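Local coordinates for protein glutathione S-transferase (Agrobacterium tumefaciens, PDB 3LQ7) that probably conjugates glutathione to electrophilic substrates, as a dimeric enzyme of the glutathione S-transferase superfamily, at residues N18-V23 with H52-S57; S27-R32 with D220-V225; Q74-E79 with F86-I91. All coordinates share one frame; numbering follows the deposited sequence.

Interaction 1 of 3, residues N18-V23 with H52-S57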
loop_
_atom_site.group_PDB
_atom_site.type_symbol
_atom_site.label_atom_id
_atom_site.label_comp_id
_atom_site.label_asym_id
_atom_site.label_seq_id
_atom_site.Cartn_x
_atom_site.Cartn_y
_atom_site.Cartn_z
ATOM N N ASN A 18 12.605 -22.836 9.064
ATOM C CA ASN A 18 11.908 -21.815 9.845
ATOM C C ASN A 18 12.250 -20.382 9.446
ATOM O O ASN A 18 13.421 -20.065 9.226
ATOM C CB ASN A 18 12.133 -22.031 11.346
ATOM C CG ASN A 18 10.993 -22.795 12.000
ATOM O OD1 ASN A 18 10.140 -23.376 11.323
ATOM N ND2 ASN A 18 10.972 -22.792 13.329
ATOM N N PRO A 19 11.218 -19.515 9.343
ATOM C CA PRO A 19 11.388 -18.115 8.966
ATOM C C PRO A 19 12.217 -17.343 9.981
ATOM O O PRO A 19 12.138 -17.615 11.181
ATOM C CB PRO A 19 9.955 -17.572 8.972
ATOM C CG PRO A 19 9.083 -18.753 8.857
ATOM C CD PRO A 19 9.797 -19.845 9.559
ATOM N N THR A 20 13.008 -16.396 9.488
ATOM C CA THR A 20 13.776 -15.496 10.334
ATOM C C THR A 20 13.407 -14.055 9.999
ATOM O O THR A 20 13.613 -13.597 8.872
ATOM C CB THR A 20 15.298 -15.711 10.163
ATOM O OG1 THR A 20 15.640 -17.042 10.571
ATOM C CG2 THR A 20 16.096 -14.696 10.991
ATOM N N ILE A 21 12.848 -13.349 10.974
ATOM C CA ILE A 21 12.517 -11.940 10.781
ATOM C C ILE A 21 13.491 -11.050 11.527
ATOM O O ILE A 21 14.119 -11.480 12.498
ATOM C CB ILE A 21 11.056 -11.598 11.163
ATOM C CG1 ILE A 21 10.796 -11.874 12.653
ATOM C CG2 ILE A 21 10.087 -12.354 10.252
ATOM C CD1 ILE A 21 9.640 -11.084 13.243
ATOM N N THR A 22 13.625 -9.817 11.052
ATOM C CA THR A 22 14.526 -8.856 11.668
ATOM C C THR A 22 13.760 -7.679 12.242
ATOM O O THR A 22 12.965 -7.034 11.551
ATOM C CB THR A 22 15.578 -8.328 10.680
ATOM O OG1 THR A 22 14.917 -7.736 9.553
ATOM C CG2 THR A 22 16.509 -9.451 10.217
ATOM N N VAL A 23 14.002 -7.424 13.523
ATOM C CA VAL A 23 13.434 -6.280 14.221
ATOM C C VAL A 23 14.579 -5.378 14.659
ATOM O O VAL A 23 15.741 -5.795 14.641
ATOM C CB VAL A 23 12.583 -6.707 15.452
ATOM C CG1 VAL A 23 11.481 -7.670 15.039
ATOM C CG2 VAL A 23 13.455 -7.319 16.561
ATOM N N HIS A 52 12.488 -17.335 14.004
ATOM C CA HIS A 52 13.698 -16.801 14.614
ATOM C C HIS A 52 13.741 -15.284 14.456
ATOM O O HIS A 52 13.203 -14.734 13.498
ATOM C CB HIS A 52 14.940 -17.460 14.010
ATOM C CG HIS A 52 14.930 -18.955 14.099
ATOM N ND1 HIS A 52 15.419 -19.640 15.190
ATOM C CD2 HIS A 52 14.475 -19.897 13.238
ATOM C CE1 HIS A 52 15.271 -20.938 14.996
ATOM N NE2 HIS A 52 14.700 -21.120 13.819
ATOM N N VAL A 53 14.365 -14.611 15.416
ATOM C CA VAL A 53 14.386 -13.151 15.455
ATOM C C VAL A 53 15.832 -12.659 15.520
ATOM O O VAL A 53 16.619 -13.154 16.327
ATOM C CB VAL A 53 13.571 -12.600 16.673
ATOM C CG1 VAL A 53 13.592 -11.085 16.717
ATOM C CG2 VAL A 53 12.131 -13.084 16.641
ATOM N N ARG A 54 16.180 -11.703 14.661
ATOM C CA ARG A 54 17.473 -11.022 14.744
ATOM C C ARG A 54 17.315 -9.530 15.031
ATOM O O ARG A 54 16.509 -8.848 14.401
ATOM C CB ARG A 54 18.281 -11.217 13.462
ATOM C CG ARG A 54 18.889 -12.604 13.295
ATOM C CD ARG A 54 19.881 -12.632 12.136
ATOM N NE ARG A 54 19.324 -12.018 10.931
ATOM C CZ ARG A 54 19.989 -11.830 9.795
ATOM N NH1 ARG A 54 19.379 -11.257 8.765
ATOM N NH2 ARG A 54 21.257 -12.208 9.681
ATOM N N ARG A 55 18.099 -9.033 15.983
ATOM C CA ARG A 55 18.095 -7.617 16.338
ATOM C C ARG A 55 19.131 -6.827 15.522
ATOM O O ARG A 55 20.286 -7.247 15.403
ATOM C CB ARG A 55 18.348 -7.447 17.839
ATOM C CG ARG A 55 17.212 -7.919 18.752
ATOM C CD ARG A 55 17.549 -9.228 19.459
ATOM N NE ARG A 55 16.589 -9.556 20.517
ATOM C CZ ARG A 55 16.691 -9.171 21.789
ATOM N NH1 ARG A 55 17.715 -8.431 22.197
ATOM N NH2 ARG A 55 15.757 -9.526 22.663
ATOM N N LEU A 56 18.715 -5.682 14.975
ATOM C CA LEU A 56 19.564 -4.883 14.074
ATOM C C LEU A 56 19.915 -3.482 14.588
ATOM O O LEU A 56 19.241 -2.944 15.467
ATOM C CB LEU A 56 18.905 -4.743 12.694
ATOM C CG LEU A 56 18.643 -5.947 11.783
ATOM C CD1 LEU A 56 18.031 -5.450 10.485
ATOM C CD2 LEU A 56 19.905 -6.754 11.500
ATOM N N SER A 57 20.969 -2.901 14.012
ATOM C CA SER A 57 21.363 -1.506 14.261
ATOM C C SER A 57 21.941 -0.817 13.022
ATOM O O SER A 57 22.620 -1.446 12.202
ATOM C CB SER A 57 22.361 -1.409 15.419
ATOM O OG SER A 57 21.702 -1.079 16.627
#

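Interaction 2 of 3, residues S27-R32 with D220-V225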
loop_
_atom_site.group_PDB
_atom_site.type_symbol
_atom_site.label_atom_id
_atom_site.label_comp_id
_atom_site.label_asym_id
_atom_site.label_seq_id
_atom_site.Cartn_x
_atom_site.Cartn_y
_atom_site.Cartn_z
ATOM N N SER A 27 13.418 0.004 19.772
ATOM C CA SER A 27 12.228 0.469 19.055
ATOM C C SER A 27 11.929 1.939 19.345
ATOM O O SER A 27 11.992 2.361 20.502
ATOM C CB SER A 27 11.012 -0.393 19.418
ATOM O OG SER A 27 10.641 -0.214 20.777
ATOM N N PRO A 28 11.591 2.721 18.295
ATOM C CA PRO A 28 11.234 4.137 18.459
ATOM C C PRO A 28 9.902 4.329 19.183
ATOM O O PRO A 28 9.678 5.380 19.791
ATOM C CB PRO A 28 11.136 4.648 17.017
ATOM C CG PRO A 28 10.861 3.439 16.196
ATOM C CD PRO A 28 11.585 2.316 16.876
ATOM N N ASP A 29 9.038 3.315 19.117
ATOM C CA ASP A 29 7.768 3.298 19.842
ATOM C C ASP A 29 7.984 3.091 21.339
ATOM O O ASP A 29 7.150 3.483 22.154
ATOM C CB ASP A 29 6.829 2.222 19.278
ATOM C CG ASP A 29 7.489 0.851 19.169
ATOM O OD1 ASP A 29 7.726 0.204 20.212
ATOM O OD2 ASP A 29 7.753 0.411 18.030
ATOM N N GLY A 30 9.111 2.470 21.680
ATOM C CA GLY A 30 9.491 2.238 23.067
ATOM C C GLY A 30 8.665 1.138 23.696
ATOM O O GLY A 30 8.063 1.334 24.754
ATOM N N GLY A 31 8.626 -0.015 23.031
ATOM C CA GLY A 31 7.907 -1.181 23.536
ATOM C C GLY A 31 6.394 -1.100 23.444
ATOM O O GLY A 31 5.694 -1.707 24.250
ATOM N N ARG A 32 5.883 -0.354 22.467
ATOM C CA ARG A 32 4.433 -0.203 22.300
ATOM C C ARG A 32 3.862 -1.032 21.143
ATOM O O ARG A 32 2.645 -1.060 20.945
ATOM C CB ARG A 32 4.043 1.274 22.161
ATOM C CG ARG A 32 4.389 2.117 23.391
ATOM C CD ARG A 32 3.645 3.451 23.438
ATOM N NE ARG A 32 4.056 4.385 22.390
ATOM C CZ ARG A 32 3.222 5.008 21.557
ATOM N NH1 ARG A 32 3.704 5.840 20.640
ATOM N NH2 ARG A 32 1.909 4.811 21.636
ATOM N N ASP A 220 3.886 -9.325 23.575
ATOM C CA ASP A 220 4.802 -9.695 24.663
ATOM C C ASP A 220 6.243 -9.888 24.183
ATOM O O ASP A 220 7.178 -9.433 24.842
ATOM C CB ASP A 220 4.337 -10.969 25.389
ATOM C CG ASP A 220 3.053 -10.774 26.183
ATOM O OD1 ASP A 220 2.510 -9.648 26.226
ATOM O OD2 ASP A 220 2.566 -11.773 26.752
ATOM N N ALA A 221 6.408 -10.553 23.039
ATOM C CA ALA A 221 7.728 -10.849 22.467
ATOM C C ALA A 221 8.406 -9.583 21.975
ATOM O O ALA A 221 9.633 -9.471 22.005
ATOM C CB ALA A 221 7.599 -11.845 21.322
ATOM N N GLN A 222 7.583 -8.647 21.509
ATOM C CA GLN A 222 8.011 -7.327 21.076
ATOM C C GLN A 222 8.465 -6.511 22.287
ATOM O O GLN A 222 9.503 -5.852 22.242
ATOM C CB GLN A 222 6.844 -6.647 20.345
ATOM C CG GLN A 222 7.038 -5.210 19.939
ATOM C CD GLN A 222 6.850 -4.228 21.083
ATOM O OE1 GLN A 222 7.632 -3.292 21.216
ATOM N NE2 GLN A 222 5.822 -4.438 21.915
ATOM N N LEU A 223 7.672 -6.557 23.356
ATOM C CA LEU A 223 7.976 -5.864 24.608
ATOM C C LEU A 223 9.237 -6.415 25.285
ATOM O O LEU A 223 9.987 -5.665 25.910
ATOM C CB LEU A 223 6.772 -5.941 25.557
ATOM C CG LEU A 223 6.773 -5.208 26.906
ATOM C CD1 LEU A 223 7.135 -3.735 26.757
ATOM C CD2 LEU A 223 5.418 -5.356 27.584
ATOM N N ALA A 224 9.463 -7.723 25.134
ATOM C CA ALA A 224 10.631 -8.410 25.691
ATOM C C ALA A 224 11.932 -8.053 24.977
ATOM O O ALA A 224 13.012 -8.201 25.549
ATOM C CB ALA A 224 10.421 -9.918 25.673
ATOM N N VAL A 225 11.827 -7.607 23.727
ATOM C CA VAL A 225 12.976 -7.080 22.990
ATOM C C VAL A 225 13.390 -5.733 23.593
ATOM O O VAL A 225 14.579 -5.483 23.822
ATOM C CB VAL A 225 12.678 -6.967 21.458
ATOM C CG1 VAL A 225 13.665 -6.038 20.742
ATOM C CG2 VAL A 225 12.689 -8.346 20.810
#

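Interaction 3 of 3, residues Q74-E79 with F86-I91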
loop_
_atom_site.group_PDB
_atom_site.type_symbol
_atom_site.label_atom_id
_atom_site.label_comp_id
_atom_site.label_asym_id
_atom_site.label_seq_id
_atom_site.Cartn_x
_atom_site.Cartn_y
_atom_site.Cartn_z
ATOM N N GLN A 74 14.709 -0.748 5.516
ATOM C CA GLN A 74 13.823 -0.707 6.670
ATOM C C GLN A 74 13.803 -2.051 7.381
ATOM O O GLN A 74 14.576 -2.962 7.067
ATOM C CB GLN A 74 12.381 -0.358 6.262
ATOM C CG GLN A 74 12.192 0.294 4.901
ATOM C CD GLN A 74 10.725 0.476 4.550
ATOM O OE1 GLN A 74 10.042 1.335 5.112
ATOM N NE2 GLN A 74 10.234 -0.331 3.611
ATOM N N ILE A 75 12.911 -2.143 8.360
ATOM C CA ILE A 75 12.481 -3.406 8.926
ATOM C C ILE A 75 10.969 -3.513 8.630
ATOM O O ILE A 75 10.308 -2.488 8.423
ATOM C CB ILE A 75 12.817 -3.522 10.460
ATOM C CG1 ILE A 75 12.024 -2.516 11.306
ATOM C CG2 ILE A 75 14.323 -3.423 10.711
ATOM C CD1 ILE A 75 10.856 -3.135 12.079
ATOM N N PRO A 76 10.418 -4.741 8.595
ATOM C CA PRO A 76 11.110 -6.015 8.784
ATOM C C PRO A 76 11.553 -6.672 7.487
ATOM O O PRO A 76 10.952 -6.457 6.428
ATOM C CB PRO A 76 10.058 -6.879 9.486
ATOM C CG PRO A 76 8.758 -6.318 9.052
ATOM C CD PRO A 76 8.957 -4.920 8.538
ATOM N N SER A 77 12.620 -7.453 7.581
ATOM C CA SER A 77 12.966 -8.372 6.519
ATOM C C SER A 77 12.412 -9.729 6.916
ATOM O O SER A 77 12.250 -10.023 8.098
ATOM C CB SER A 77 14.479 -8.442 6.321
ATOM O OG SER A 77 15.063 -9.442 7.132
ATOM N N TYR A 78 12.114 -10.548 5.921
ATOM C CA TYR A 78 11.624 -11.892 6.155
ATOM C C TYR A 78 12.486 -12.850 5.340
ATOM O O TYR A 78 12.615 -12.692 4.130
ATOM C CB TYR A 78 10.154 -11.963 5.751
ATOM C CG TYR A 78 9.519 -13.324 5.841
ATOM C CD1 TYR A 78 9.548 -14.197 4.752
ATOM C CD2 TYR A 78 8.855 -13.731 6.993
ATOM C CE1 TYR A 78 8.967 -15.446 4.816
ATOM C CE2 TYR A 78 8.248 -14.984 7.061
ATOM C CZ TYR A 78 8.311 -15.834 5.964
ATOM O OH TYR A 78 7.727 -17.080 6.010
ATOM N N GLU A 79 13.084 -13.831 6.010
ATOM C CA GLU A 79 13.982 -14.779 5.352
ATOM C C GLU A 79 13.552 -16.225 5.571
ATOM O O GLU A 79 13.338 -16.649 6.704
ATOM C CB GLU A 79 15.420 -14.594 5.840
ATOM C CG GLU A 79 16.095 -13.309 5.379
ATOM C CD GLU A 79 17.554 -13.216 5.816
ATOM O OE1 GLU A 79 18.252 -14.257 5.831
ATOM O OE2 GLU A 79 18.006 -12.095 6.140
ATOM N N PHE A 86 10.523 -8.226 1.713
ATOM C CA PHE A 86 10.419 -6.905 2.324
ATOM C C PHE A 86 8.991 -6.424 2.113
ATOM O O PHE A 86 8.220 -7.108 1.438
ATOM C CB PHE A 86 11.454 -5.931 1.744
ATOM C CG PHE A 86 11.348 -5.710 0.247
ATOM C CD1 PHE A 86 10.872 -4.500 -0.252
ATOM C CD2 PHE A 86 11.770 -6.685 -0.659
ATOM C CE1 PHE A 86 10.787 -4.276 -1.629
ATOM C CE2 PHE A 86 11.688 -6.470 -2.038
ATOM C CZ PHE A 86 11.193 -5.263 -2.521
ATOM N N GLU A 87 8.658 -5.266 2.690
ATOM C CA GLU A 87 7.284 -4.729 2.764
ATOM C C GLU A 87 6.366 -5.592 3.622
ATOM O O GLU A 87 6.114 -6.758 3.304
ATOM C CB GLU A 87 6.656 -4.490 1.373
ATOM C CG GLU A 87 7.389 -3.480 0.520
ATOM C CD GLU A 87 7.167 -2.045 0.970
ATOM O OE1 GLU A 87 8.083 -1.213 0.770
ATOM O OE2 GLU A 87 6.079 -1.750 1.517
ATOM N N SER A 88 5.855 -4.993 4.698
ATOM C CA SER A 88 4.964 -5.658 5.652
ATOM C C SER A 88 3.755 -6.286 4.989
ATOM O O SER A 88 3.332 -7.368 5.386
ATOM C CB SER A 88 4.489 -4.679 6.726
ATOM O OG SER A 88 5.547 -4.353 7.600
ATOM N N GLY A 89 3.203 -5.590 3.995
ATOM C CA GLY A 89 2.073 -6.084 3.217
ATOM C C GLY A 89 2.371 -7.415 2.561
ATOM O O GLY A 89 1.614 -8.354 2.720
ATOM N N ALA A 90 3.501 -7.487 1.862
ATOM C CA ALA A 90 3.905 -8.672 1.116
ATOM C C ALA A 90 4.361 -9.829 1.995
ATOM O O ALA A 90 4.173 -10.989 1.633
ATOM C CB ALA A 90 4.988 -8.315 0.149
ATOM N N ILE A 91 4.975 -9.505 3.133
ATOM C CA ILE A 91 5.381 -10.509 4.113
ATOM C C ILE A 91 4.142 -11.174 4.699
ATOM O O ILE A 91 4.031 -12.404 4.704
ATOM C CB ILE A 91 6.250 -9.894 5.239
ATOM C CG1 ILE A 91 7.584 -9.407 4.674
ATOM C CG2 ILE A 91 6.527 -10.913 6.329
ATOM C CD1 ILE A 91 8.224 -8.290 5.483
#

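Interaction 1 of 3, residues N18-V23 with H52-S57
H52 and N18 meet at the start of the pairing, where the CB of N18 lies at the edge of the imidazole, 3.7 Å from NE2 of H52; amide and ring planes stand 58° apart. With CG beside the backbone N (chi1 -55°), the H52 ring is turned back along the strand towards N18, while its CB meets T20 OG1 at 3.5 Å. On this same face the side chains of T22 and R54 lie side by side, pointing alike. The T22 methyl CG2 reaches the edge of the guanidinium, 3.7 Å from R54 NH1, and L56 CD1 packs on T22 CB. The polar ends turn elsewhere: R54 to E79 in a salt bridge, T22 OG1 to S77. On the other face V23 CG2 meets V53 CG1 at 3.8 Å, branched residues that suit a strand and pack beside R41. Backbone bonds alternate between the strands, from H52 N to P19 O (2.9 Å) through to L56 N with V23 O (3.0 Å). Parallel strands 20-24 and 52-56, linked through helix 38-47, form the beta-alpha-beta unit that opens the thioredoxin-like domain of glutathione S-transferases.

Interaction 2 of 3, residues S27-R32 with D220-V225
The Asx motif built on D29, in the loop between strand 20-24 and helix 38-47, presents G31 and D29 to the side chain of Q222 on the C-terminal helix 213-228. The contact thus joins this helix to a loop that in related glutathione S-transferases generally borders the glutathione site. Q222 does most of the touching. Its CG lies opposite the backbone N (chi1 174°) and the chain then bends at chi2, which lays the amide against G31. There OE1 is 3.1 Å from G31 CA, and NE2 is 3.6 Å from G31 O. The next residue, L223, brings its methyl CD1 to 3.5 Å from G31 O. Glycine suits this point for two reasons: its backbone has a positive phi (74°), and the lack of a side chain lets the helix come close to its main chain. D29 and Q222 run antiparallel alongside one another, with carboxylate and amide planes 72° apart. Between them D29 OD1 and Q222 OE1, both acceptors, remain 3.6 Å apart. D29 OD1 is instead gripped within the loop, from opposite faces of its carboxylate, by the hydroxyl of S27 (OG to OD1 3.0 Å) and by R32 N, likewise 3.0 Å from D29 OD1. R32 also folds back, its NE donating to D29 O at 3.2 Å. Beyond the loop, R32 O accepts from R188, and Q222 NE2 makes a weak bond to F219 O in its own helix. No hydrogen bond joins the loop to the helix, so the contact rests on shape and on the amide lying against the glycine backbone. Bonds within the loop hold D29 OD1 from both faces of its carboxylate, one oxygen serving two donors at once.

Interaction 3 of 3, residues Q74-E79 with F86-I91
I91 packs against both P76 and Y78, joining the cis-proline loop of the thioredoxin-like domain to the first turn of helix 88-97. The tip of the isoleucine, CD1, comes to 3.4 Å from P76 O and also touches the proline ring, 4.1 Å from P76 CG. Its other branch serves the tyrosine: I91 CG2 lies 3.7 Å from Y78 CD2, obliquely to the ring. The Y78 and I91 side chains pass with their ends pointing opposite ways, because Y78 CG is anti to its own nitrogen (chi1 176°) and carries the ring along the side of the isoleucine. A branched apolar residue fits here: CD1 serves the proline while CG2, with CG1, lies against the tyrosine. At the head of the helix, S88 OG meets the neighbouring ring carbon, 3.6 Å from P76 CD. Further along, Q74 extends towards E87, with Q74 NE2 3.7 Å from E87 OE1 and the amide and carboxylate planes 47° apart.

A second shell surrounds these groups. V40 of helix 38-47 packs on both P76 and I91, L85 touches both I91 and Y78, and the Y78 ring meets that of H94. S88 OG is hydrogen-bonded to R36 O, while the E87 carboxylate bonds to T123 and N122 of the second subunit, so this corner also takes part in the dimer interface. In related glutathione S-transferases the backbone before the cis-proline and the Glu/Asp-Ser pair at this helix start bind glutathione; the position of I75, E87 and S88 is consistent with such a site. E87 occupies the N-cap position with an unusual positive phi of 66°, and its carbonyl begins the helix: I91 N donates to E87 O at 3.0 Å.

Interactions 1 and 3 share one sheet: strand 20-24 pairs with 52-56 on one side and with 78-80 on the other, and T20 N lies 2.8 Å from E79 O, a probable hydrogen bond. Their centres are about 11 Å apart. Interaction 2 follows the same first strand into its loop and touches interaction 1 where R55 NH2 packs 3.7 Å from V225 CA. Interactions 2 and 3 do not touch; their nearest atoms are about 7 Å apart. By analogy with relatives, the loop 27-32 and the cis-proline and helix start of interaction 3 probably border the glutathione pocket; strand 20-24, shared by the sheet pairing of interactions 1 and 3, leads into that loop.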